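Local structure of PROBABLE CHAIN-FATTY-ACID-CoA LIGASE FADD13 (Mycobacterium tuberculosis, 3T5C) at residues A[202-207]-A[249-254]; A[280-285]-A[297-302]; A[40-45]-A[139-144]; A[74-79]-A[147-152]. The protein is a member of the AMP-binding enzyme family in the ANL clan, represented here by its N-terminal domain. All coordinates share one frame; numbering follows the deposited sequence.

Contact 1 (A[202-207]-A[249-254])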
# COMPACT_ATOMS: atom_id res chain seq x y z
N LEU A 202 -7.94 -3.13 7.46
CA LEU A 202 -6.55 -2.79 7.21
C LEU A 202 -5.89 -2.58 8.57
O LEU A 202 -6.12 -1.56 9.23
CB LEU A 202 -6.45 -1.53 6.35
CG LEU A 202 -5.25 -1.50 5.40
CD1 LEU A 202 -3.95 -1.66 6.19
CD2 LEU A 202 -5.38 -2.62 4.39
N PRO A 203 -5.10 -3.57 9.02
CA PRO A 203 -4.41 -3.51 10.31
C PRO A 203 -2.88 -3.38 10.19
O PRO A 203 -2.17 -3.55 11.18
CB PRO A 203 -4.82 -4.82 10.95
CG PRO A 203 -4.65 -5.77 9.77
CD PRO A 203 -5.16 -4.96 8.55
N LEU A 204 -2.39 -3.12 8.97
CA LEU A 204 -0.96 -2.96 8.72
C LEU A 204 -0.62 -1.51 8.42
O LEU A 204 -1.41 -0.80 7.80
CB LEU A 204 -0.50 -3.81 7.53
CG LEU A 204 -0.48 -5.34 7.61
CD1 LEU A 204 0.13 -5.78 8.94
CD2 LEU A 204 -1.90 -5.87 7.46
N PRO A 205 0.57 -1.05 8.83
CA PRO A 205 0.99 0.34 8.59
C PRO A 205 0.87 0.74 7.12
O PRO A 205 1.31 0.02 6.22
CB PRO A 205 2.44 0.36 9.10
CG PRO A 205 2.89 -1.06 8.95
CD PRO A 205 1.67 -1.83 9.42
N MET A 206 0.28 1.91 6.89
CA MET A 206 0.06 2.42 5.55
C MET A 206 1.30 2.80 4.76
O MET A 206 1.21 3.03 3.55
CB MET A 206 -0.91 3.60 5.59
CG MET A 206 -2.28 3.24 6.14
SD MET A 206 -3.39 4.63 6.39
CE MET A 206 -4.99 3.78 6.35
N PHE A 207 2.46 2.89 5.41
CA PHE A 207 3.66 3.26 4.66
C PHE A 207 4.21 2.11 3.83
O PHE A 207 5.23 2.25 3.15
CB PHE A 207 4.74 3.83 5.59
CG PHE A 207 5.02 3.00 6.80
CD1 PHE A 207 5.57 1.72 6.68
CD2 PHE A 207 4.77 3.50 8.08
CE1 PHE A 207 5.86 0.96 7.80
CE2 PHE A 207 5.06 2.75 9.21
CZ PHE A 207 5.61 1.47 9.06
N GLY A 249 -6.56 -7.61 5.33
CA GLY A 249 -5.16 -7.64 4.94
C GLY A 249 -4.37 -8.17 6.13
O GLY A 249 -4.68 -7.84 7.27
N ALA A 250 -3.38 -9.01 5.87
CA ALA A 250 -2.59 -9.56 6.96
C ALA A 250 -1.31 -10.25 6.49
O ALA A 250 -1.08 -10.39 5.29
CB ALA A 250 -3.44 -10.54 7.77
N VAL A 251 -0.48 -10.66 7.45
CA VAL A 251 0.77 -11.36 7.19
C VAL A 251 0.70 -12.68 7.96
O VAL A 251 -0.10 -12.80 8.89
CB VAL A 251 2.01 -10.56 7.68
CG1 VAL A 251 1.91 -9.12 7.22
CG2 VAL A 251 2.14 -10.65 9.19
N PRO A 252 1.52 -13.67 7.59
CA PRO A 252 1.47 -14.95 8.30
C PRO A 252 1.64 -14.81 9.82
O PRO A 252 0.94 -15.48 10.58
CB PRO A 252 2.59 -15.75 7.65
CG PRO A 252 2.59 -15.22 6.24
CD PRO A 252 2.48 -13.73 6.47
N ALA A 253 2.55 -13.95 10.24
CA ALA A 253 2.80 -13.73 11.66
C ALA A 253 1.53 -13.30 12.38
O ALA A 253 1.22 -13.81 13.46
CB ALA A 253 3.88 -12.69 11.85
N ILE A 254 0.80 -12.37 11.78
CA ILE A 254 -0.45 -11.86 12.36
C ILE A 254 -1.50 -12.95 12.47
O ILE A 254 -2.13 -13.09 13.51
CB ILE A 254 -1.03 -10.69 11.52
CG1 ILE A 254 -0.37 -9.37 11.93
CG2 ILE A 254 -2.53 -10.61 11.70
CD1 ILE A 254 -0.92 -8.15 11.21
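At the ends of two adjacent parallel strands of the mixed sheet, 199-202 and 247-250, the loop residues P203 and L204 close over G249 and the start of the following helix. No hydrogen bond joins the segments; the contact is made by carbon packed on a carbonyl and by methyl groups meeting. The P203 ring lies against the backbone oxygen of G249, its CD 3.2 Å from G249 O and its CG equally near. L204 approaches the same atom with one branch, CD2 standing 3.4 Å from G249 O and 3.8 Å from A250 CA, so a leucine methyl lies along the last residues of the strand. Its other branch turns to the helix: L204 CD1 meets I254 CD1 tip to tip at 3.4 Å, which is tight for two carbons. The extended end of I254 (chi2 -177°) carries CD1 out to this meeting, while L204 keeps CG anti to its carbonyl carbon (chi1 -68°) and presents the fork of its two methyls. V251, the N-cap residue of helix 252-258, adds a looser touch, its CG1 lying 4.2 Å from L204 CD1. The two branches of L204 thus bridge the strand end and the first turn of the helix. N63 hydrogen-bonds to L204 O and M206 N, and M206 packs on F67 and C68 of helix 65-77. L202 rests on A211 and T214 of helix 209-221, while A250 pairs through its backbone with I276 and G278 of strand 274-278.

Contact 2 (A[280-285]-A[297-302])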
# COMPACT_ATOMS: atom_id res chain seq x y z
N ALA A 280 5.98 -14.72 2.15
CA ALA A 280 6.21 -15.90 2.99
C ALA A 280 5.03 -16.87 2.93
O ALA A 280 4.08 -16.74 3.70
CB ALA A 280 6.45 -15.46 4.44
N PRO A 281 5.10 -17.87 2.02
CA PRO A 281 4.04 -18.86 1.86
C PRO A 281 3.40 -19.30 3.17
O PRO A 281 4.05 -19.33 4.23
CB PRO A 281 4.74 -20.00 1.14
CG PRO A 281 5.68 -19.27 0.26
CD PRO A 281 6.26 -18.22 1.19
N MET A 282 2.12 -19.63 3.11
CA MET A 282 1.40 -20.06 4.29
C MET A 282 1.68 -21.52 4.61
O MET A 282 1.57 -22.40 3.75
CB MET A 282 -0.11 -19.86 4.11
CG MET A 282 -0.55 -18.43 4.27
SD MET A 282 -0.17 -17.84 5.91
CE MET A 282 -1.65 -18.35 6.80
N PRO A 283 2.07 -21.79 5.87
CA PRO A 283 2.35 -23.16 6.28
C PRO A 283 1.07 -23.98 6.17
O PRO A 283 0.01 -23.56 6.65
CB PRO A 283 2.86 -23.00 7.71
CG PRO A 283 2.19 -21.74 8.18
CD PRO A 283 2.31 -20.85 6.98
N GLU A 284 1.16 -25.14 5.52
CA GLU A 284 0.00 -26.01 5.32
C GLU A 284 -0.90 -26.15 6.55
O GLU A 284 -2.12 -26.31 6.42
CB GLU A 284 0.48 -27.38 4.85
CG GLU A 284 -0.65 -28.32 4.44
CD GLU A 284 -0.17 -29.55 3.68
OE1 GLU A 284 0.63 -30.33 4.25
OE2 GLU A 284 -0.59 -29.74 2.52
N ALA A 285 -0.32 -26.09 7.75
CA ALA A 285 -1.08 -26.23 8.99
C ALA A 285 -1.97 -25.03 9.29
O ALA A 285 -3.16 -25.20 9.58
CB ALA A 285 -0.13 -26.46 10.16
N VAL A 297 -7.73 -18.06 2.55
CA VAL A 297 -6.53 -17.25 2.53
C VAL A 297 -6.00 -17.03 1.13
O VAL A 297 -5.84 -17.97 0.35
CB VAL A 297 -5.41 -17.89 3.36
CG1 VAL A 297 -4.19 -16.98 3.38
CG2 VAL A 297 -5.90 -18.15 4.77
N VAL A 298 -5.74 -15.77 0.79
CA VAL A 298 -5.18 -15.42 -0.50
C VAL A 298 -3.77 -14.92 -0.21
O VAL A 298 -3.57 -14.02 0.60
CB VAL A 298 -5.99 -14.32 -1.20
CG1 VAL A 298 -5.32 -13.94 -2.51
CG2 VAL A 298 -7.40 -14.83 -1.48
N GLN A 299 -2.79 -15.53 -0.86
CA GLN A 299 -1.40 -15.15 -0.65
C GLN A 299 -0.70 -14.94 -1.97
O GLN A 299 -1.22 -15.31 -3.03
CB GLN A 299 -0.68 -16.23 0.16
CG GLN A 299 -1.06 -17.64 -0.25
CD GLN A 299 -0.47 -18.69 0.67
OE1 GLN A 299 -0.93 -19.83 0.71
NE2 GLN A 299 0.56 -18.31 1.41
N GLY A 300 0.48 -14.33 -1.92
CA GLY A 300 1.20 -14.09 -3.15
C GLY A 300 2.59 -13.52 -3.01
O GLY A 300 3.12 -13.30 -1.91
N TYR A 301 3.18 -13.26 -4.17
CA TYR A 301 4.52 -12.72 -4.28
C TYR A 301 4.48 -11.30 -4.83
O TYR A 301 3.93 -11.06 -5.91
CB TYR A 301 5.35 -13.62 -5.19
CG TYR A 301 6.69 -13.05 -5.58
CD1 TYR A 301 7.71 -12.92 -4.63
CD2 TYR A 301 6.96 -12.70 -6.90
CE1 TYR A 301 8.97 -12.46 -5.00
CE2 TYR A 301 8.21 -12.24 -7.28
CZ TYR A 301 9.21 -12.12 -6.33
OH TYR A 301 10.46 -11.69 -6.72
N ALA A 302 5.07 -10.36 -4.10
CA ALA A 302 5.09 -8.97 -4.55
C ALA A 302 6.31 -8.24 -4.03
O ALA A 302 6.88 -8.60 -3.00
CB ALA A 302 3.81 -8.25 -4.10
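M282 lays the first carbons of its side chain obliquely across the end of Q299, with M282 CG 3.6 Å and M282 CB 3.7 Å from Q299 CD. The overlap is between an aliphatic stem and a flat amide group. Q299 reaches across because its CG sits between the backbone N and the carbonyl carbon (chi1 41°) and the rest of the chain runs on extended, bringing the amide beneath the loop. The methionine, by contrast, is folded: bends at chi2 (-61°) and chi3 (-87°) curl the thioether instead of letting it stretch out. Two residues earlier in the strand and on the same face, V297 adds an apolar contact, its CG1 4.0 Å from M282 CG. Both segments belong to the beta-alpha-beta unit formed by strand 274-278, helix 284-291 and strand 296-302; residues 280-283 lie in the link between strand 274-278 and helix 284-291, with P283 at the N-cap position of the helix. M282 therefore enters the space between helix and sheet, where I287 of the helix and T277 of the first strand also touch it and P252 and L255 of helix 252-258 border it. V298 turns its side chain to the other face of the strand, against Y274 and I192. Further along, Y301 OH is hydrogen-bonded to D382 OD2.

Contact 3 (A[40-45]-A[139-144])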
# COMPACT_ATOMS: atom_id res chain seq x y z
N ASN A 40 -9.41 17.18 -0.56
CA ASN A 40 -9.29 18.49 -1.19
C ASN A 40 -8.73 19.52 -0.23
O ASN A 40 -8.00 20.42 -0.64
CB ASN A 40 -10.64 18.99 -1.71
CG ASN A 40 -11.10 18.23 -2.94
OD1 ASN A 40 -10.31 17.59 -3.63
ND2 ASN A 40 -12.40 18.32 -3.23
N ARG A 41 -9.07 19.40 1.05
CA ARG A 41 -8.56 20.33 2.05
C ARG A 41 -7.08 20.01 2.29
O ARG A 41 -6.28 20.91 2.58
CB ARG A 41 -9.36 20.21 3.35
CG ARG A 41 -10.83 20.62 3.21
CD ARG A 41 -11.49 20.94 4.55
NE ARG A 41 -11.64 19.77 5.42
CZ ARG A 41 -12.59 18.84 5.28
NH1 ARG A 41 -13.48 18.94 4.30
NH2 ARG A 41 -12.65 17.82 6.13
N CYS A 42 -6.72 18.74 2.17
CA CYS A 42 -5.33 18.34 2.35
C CYS A 42 -4.49 18.94 1.22
O CYS A 42 -3.38 19.40 1.44
CB CYS A 42 -5.21 16.81 2.35
SG CYS A 42 -5.66 16.06 3.94
N ALA A 43 -5.04 18.94 0.01
CA ALA A 43 -4.35 19.51 -1.14
C ALA A 43 -4.24 21.02 -0.99
O ALA A 43 -3.21 21.62 -1.33
CB ALA A 43 -5.10 19.17 -2.42
N ASP A 44 -5.29 21.65 -0.49
CA ASP A 44 -5.29 23.09 -0.30
C ASP A 44 -4.26 23.47 0.75
O ASP A 44 -3.63 24.53 0.67
CB ASP A 44 -6.66 23.59 0.15
CG ASP A 44 -6.71 25.11 0.26
OD1 ASP A 44 -6.63 25.78 -0.78
OD2 ASP A 44 -6.80 25.62 1.40
N VAL A 45 -4.10 22.61 1.75
CA VAL A 45 -3.14 22.85 2.82
C VAL A 45 -1.71 22.69 2.29
O VAL A 45 -0.83 23.49 2.61
CB VAL A 45 -3.36 21.88 4.00
CG1 VAL A 45 -2.23 21.99 5.00
CG2 VAL A 45 -4.68 22.20 4.68
N GLU A 139 -5.47 22.04 12.53
CA GLU A 139 -5.92 23.42 12.43
C GLU A 139 -5.93 23.91 10.99
O GLU A 139 -6.92 24.49 10.53
CB GLU A 139 -5.02 24.33 13.27
CG GLU A 139 -4.98 23.96 14.74
CD GLU A 139 -4.10 24.89 15.54
OE1 GLU A 139 -4.01 24.70 16.77
OE2 GLU A 139 -3.50 25.80 14.93
N ARG A 140 -4.83 23.69 10.27
CA ARG A 140 -4.76 24.12 8.88
C ARG A 140 -5.93 23.52 8.10
O ARG A 140 -6.52 24.17 7.23
CB ARG A 140 -3.44 23.68 8.24
CG ARG A 140 -2.21 24.34 8.85
CD ARG A 140 -0.93 23.72 8.30
NE ARG A 140 0.23 24.11 9.08
CZ ARG A 140 0.90 25.25 8.92
NH1 ARG A 140 0.52 26.13 8.00
NH2 ARG A 140 1.94 25.52 9.71
N LEU A 141 -6.27 22.28 8.42
CA LEU A 141 -7.35 21.56 7.76
C LEU A 141 -8.72 22.22 7.99
O LEU A 141 -9.56 22.23 7.09
CB LEU A 141 -7.36 20.10 8.24
CG LEU A 141 -6.93 19.00 7.25
CD1 LEU A 141 -5.85 19.48 6.33
CD2 LEU A 141 -6.46 17.77 8.03
N ARG A 142 -8.93 22.78 9.18
CA ARG A 142 -10.20 23.43 9.50
C ARG A 142 -10.48 24.63 8.60
O ARG A 142 -11.62 24.84 8.18
CB ARG A 142 -10.21 23.89 10.96
CG ARG A 142 -9.91 22.80 11.97
CD ARG A 142 -9.91 23.34 13.40
NE ARG A 142 -9.37 22.38 14.36
CZ ARG A 142 -9.82 21.14 14.52
NH1 ARG A 142 -10.82 20.69 13.77
NH2 ARG A 142 -9.26 20.34 15.42
N SER A 143 -9.44 25.42 8.31
CA SER A 143 -9.56 26.62 7.49
C SER A 143 -9.40 26.36 5.99
O SER A 143 -9.85 27.16 5.17
CB SER A 143 -8.50 27.64 7.91
OG SER A 143 -8.58 27.92 9.30
N ALA A 144 -8.75 25.25 5.65
CA ALA A 144 -8.48 24.88 4.26
C ALA A 144 -9.70 24.90 3.34
O ALA A 144 -10.84 24.76 3.79
CB ALA A 144 -7.84 23.50 4.22
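The backbone oxygen of R41 takes the helical hydrogen bond of V45 N at 2.9 Å and is met from across the contact by A144 CB, 3.4 Å from R41 O, with L141 CD1 a little farther off. This is a helix-helix crossing: segment 40-45 of helix 32-48 and the last turn of helix 134-143 approach to 8.8 Å between axes, with their directions 108° apart. A144, the first residue past the second helix, is set directly against helix 32-48. V45, L141 and A144 form the apolar centre. The CG2 of V45 meets both L141 CD1 and A144 CB, 3.4 Å from each, tight contacts on both counts. With CG1 anti to the backbone N (chi1 171°), V45 directs that second methyl to the stem of R140, where V45 CG1 lies 3.8 Å from R140 CB. The arginine side chain then runs on and leads away from the interface. R41 follows a different course along the finishing turn of the other helix. Its CD lies 3.4 Å from L141 O, and a bend at chi3 turns the guanidinium so that this oxygen lies at its edge, near its plane. Behind this surface, C42 packs on C69 and L70 of helix 65-77. D44, its CG anti to the backbone N (chi1 -176°), holds OD2 3.4 Å from A144 CA and accepts a hydrogen bond there from A145 N.

Contact 4 (A[74-79]-A[147-152])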
# COMPACT_ATOMS: atom_id res chain seq x y z
N ALA A 74 -2.29 15.01 -2.54
CA ALA A 74 -1.04 15.20 -3.24
C ALA A 74 -1.24 14.69 -4.67
O ALA A 74 -0.71 15.25 -5.63
CB ALA A 74 0.09 14.42 -2.54
N ALA A 75 -2.01 13.62 -4.79
CA ALA A 75 -2.30 13.03 -6.10
C ALA A 75 -2.98 14.05 -7.00
O ALA A 75 -2.65 14.17 -8.17
CB ALA A 75 -3.19 11.80 -5.93
N LYS A 76 -3.93 14.79 -6.45
CA LYS A 76 -4.64 15.81 -7.23
C LYS A 76 -3.73 17.01 -7.56
O LYS A 76 -3.95 17.70 -8.54
CB LYS A 76 -5.89 16.28 -6.47
CG LYS A 76 -6.92 15.17 -6.24
CD LYS A 76 -8.16 15.68 -5.52
CE LYS A 76 -9.19 14.57 -5.38
NZ LYS A 76 -10.39 15.01 -4.62
N LEU A 77 -2.73 17.23 -6.72
CA LEU A 77 -1.79 18.34 -6.90
C LEU A 77 -0.68 17.97 -7.87
O LEU A 77 -0.09 18.83 -8.53
CB LEU A 77 -1.20 18.72 -5.55
CG LEU A 77 -1.59 20.06 -4.91
CD1 LEU A 77 -3.00 20.46 -5.28
CD2 LEU A 77 -1.41 19.96 -3.42
N GLY A 78 -0.41 16.68 -7.98
CA GLY A 78 0.66 16.23 -8.85
C GLY A 78 1.92 16.15 -8.01
O GLY A 78 3.02 16.01 -8.54
N ALA A 79 1.75 16.25 -6.70
CA ALA A 79 2.86 16.17 -5.76
C ALA A 79 3.21 14.70 -5.55
O ALA A 79 2.50 13.80 -6.00
CB ALA A 79 2.49 16.83 -4.44
N ASP A 147 -12.38 22.85 -2.30
CA ASP A 147 -12.66 22.79 -3.72
C ASP A 147 -11.68 21.83 -4.39
O ASP A 147 -10.62 21.51 -3.84
CB ASP A 147 -12.58 24.19 -4.36
CG ASP A 147 -11.41 24.99 -3.87
OD1 ASP A 147 -10.26 24.54 -4.03
OD2 ASP A 147 -11.63 26.09 -3.31
N GLU A 148 -12.07 21.37 -5.56
CA GLU A 148 -11.29 20.41 -6.33
C GLU A 148 -10.11 21.12 -7.02
O GLU A 148 -10.29 22.16 -7.65
CB GLU A 148 -12.21 19.76 -7.37
CG GLU A 148 -11.88 18.33 -7.74
CD GLU A 148 -11.99 17.35 -6.57
OE1 GLU A 148 -13.09 17.20 -5.99
OE2 GLU A 148 -10.96 16.74 -6.24
N PRO A 149 -8.89 20.58 -6.89
CA PRO A 149 -7.74 21.21 -7.54
C PRO A 149 -7.91 21.16 -9.05
O PRO A 149 -8.56 20.26 -9.59
CB PRO A 149 -6.57 20.38 -7.05
CG PRO A 149 -6.98 20.05 -5.66
CD PRO A 149 -8.43 19.63 -5.86
N ALA A 150 -7.31 22.13 -9.74
CA ALA A 150 -7.41 22.18 -11.19
C ALA A 150 -6.04 22.00 -11.84
O ALA A 150 -5.68 22.73 -12.76
CB ALA A 150 -8.03 23.50 -11.63
N VAL A 151 -5.28 21.03 -11.35
CA VAL A 151 -3.96 20.76 -11.91
C VAL A 151 -4.10 19.61 -12.89
O VAL A 151 -4.68 18.57 -12.56
CB VAL A 151 -2.95 20.35 -10.82
CG1 VAL A 151 -1.56 20.18 -11.44
CG2 VAL A 151 -2.93 21.39 -9.72
N GLU A 152 -3.59 19.80 -14.10
CA GLU A 152 -3.68 18.74 -15.09
C GLU A 152 -2.44 17.87 -14.98
O GLU A 152 -1.36 18.25 -15.44
CB GLU A 152 -3.80 19.32 -16.50
CG GLU A 152 -4.56 18.41 -17.45
CD GLU A 152 -3.76 18.07 -18.69
OE1 GLU A 152 -2.73 17.38 -18.56
OE2 GLU A 152 -4.16 18.49 -19.80
O HOH W 1 -5.83 17.61 -10.41
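Charge pairing joins K76 to E148: the extended lysine chain crosses the bent glutamate at about a right angle, and K76 NZ forms a salt bridge with E148 OE2. The modelled 2.4 Å between K76 NZ and E148 OE2 is very short, so its exact length is doubtful. N36 and N40 of helix 32-48 hydrogen-bond to both K76 NZ and E148 OE1, giving each charged end further partners. Apolar contact centres on the P149 ring, which lies over both side chains of the helix end, with P149 CD 4.0 Å from K76 CD and P149 CB 4.0 Å from L77 CD1. L77 also packs on A43, L46 and T47. Helix 65-77 finishes here in a Schellman motif: G78, with positive phi, is its C-prime residue, and A79 N donates to A74 O at 2.9 Å. The loop 147-152, which follows helix 134-143, passes this terminus. V151 sits against the last carbonyls, its CB 3.6 Å from K76 O and its CG1 3.5 Å from L77 O. A water also bridges the segments, donating to K76 O at 2.7 Å and to V151 O at 2.6 Å.

In the fold
The four contacts fall into two touching pairs. Contacts 1 and 2 belong to the mixed sheet and its helices, meeting where P252 CG packs 3.8 Å from M282 SD. Contact 2 is buried and the other three partly buried, though contact 1 lies nearest the centre of the chain. Contacts 3 and 4, their centres about 24 and 20 Å from that of the chain, are interleaved along the sequence, since the chain from helix 134-143 passes first helix 32-48 and then the end of helix 65-77. N40 probably joins them through hydrogen bonds to K76 and E148. Contact 1 relies on apolar and carbonyl packing, contact 2 on a methionine stem over an amide, contact 3 on crossing helices with valine, leucine and alanine between them, whereas contact 4 adds a salt bridge and a bridging water.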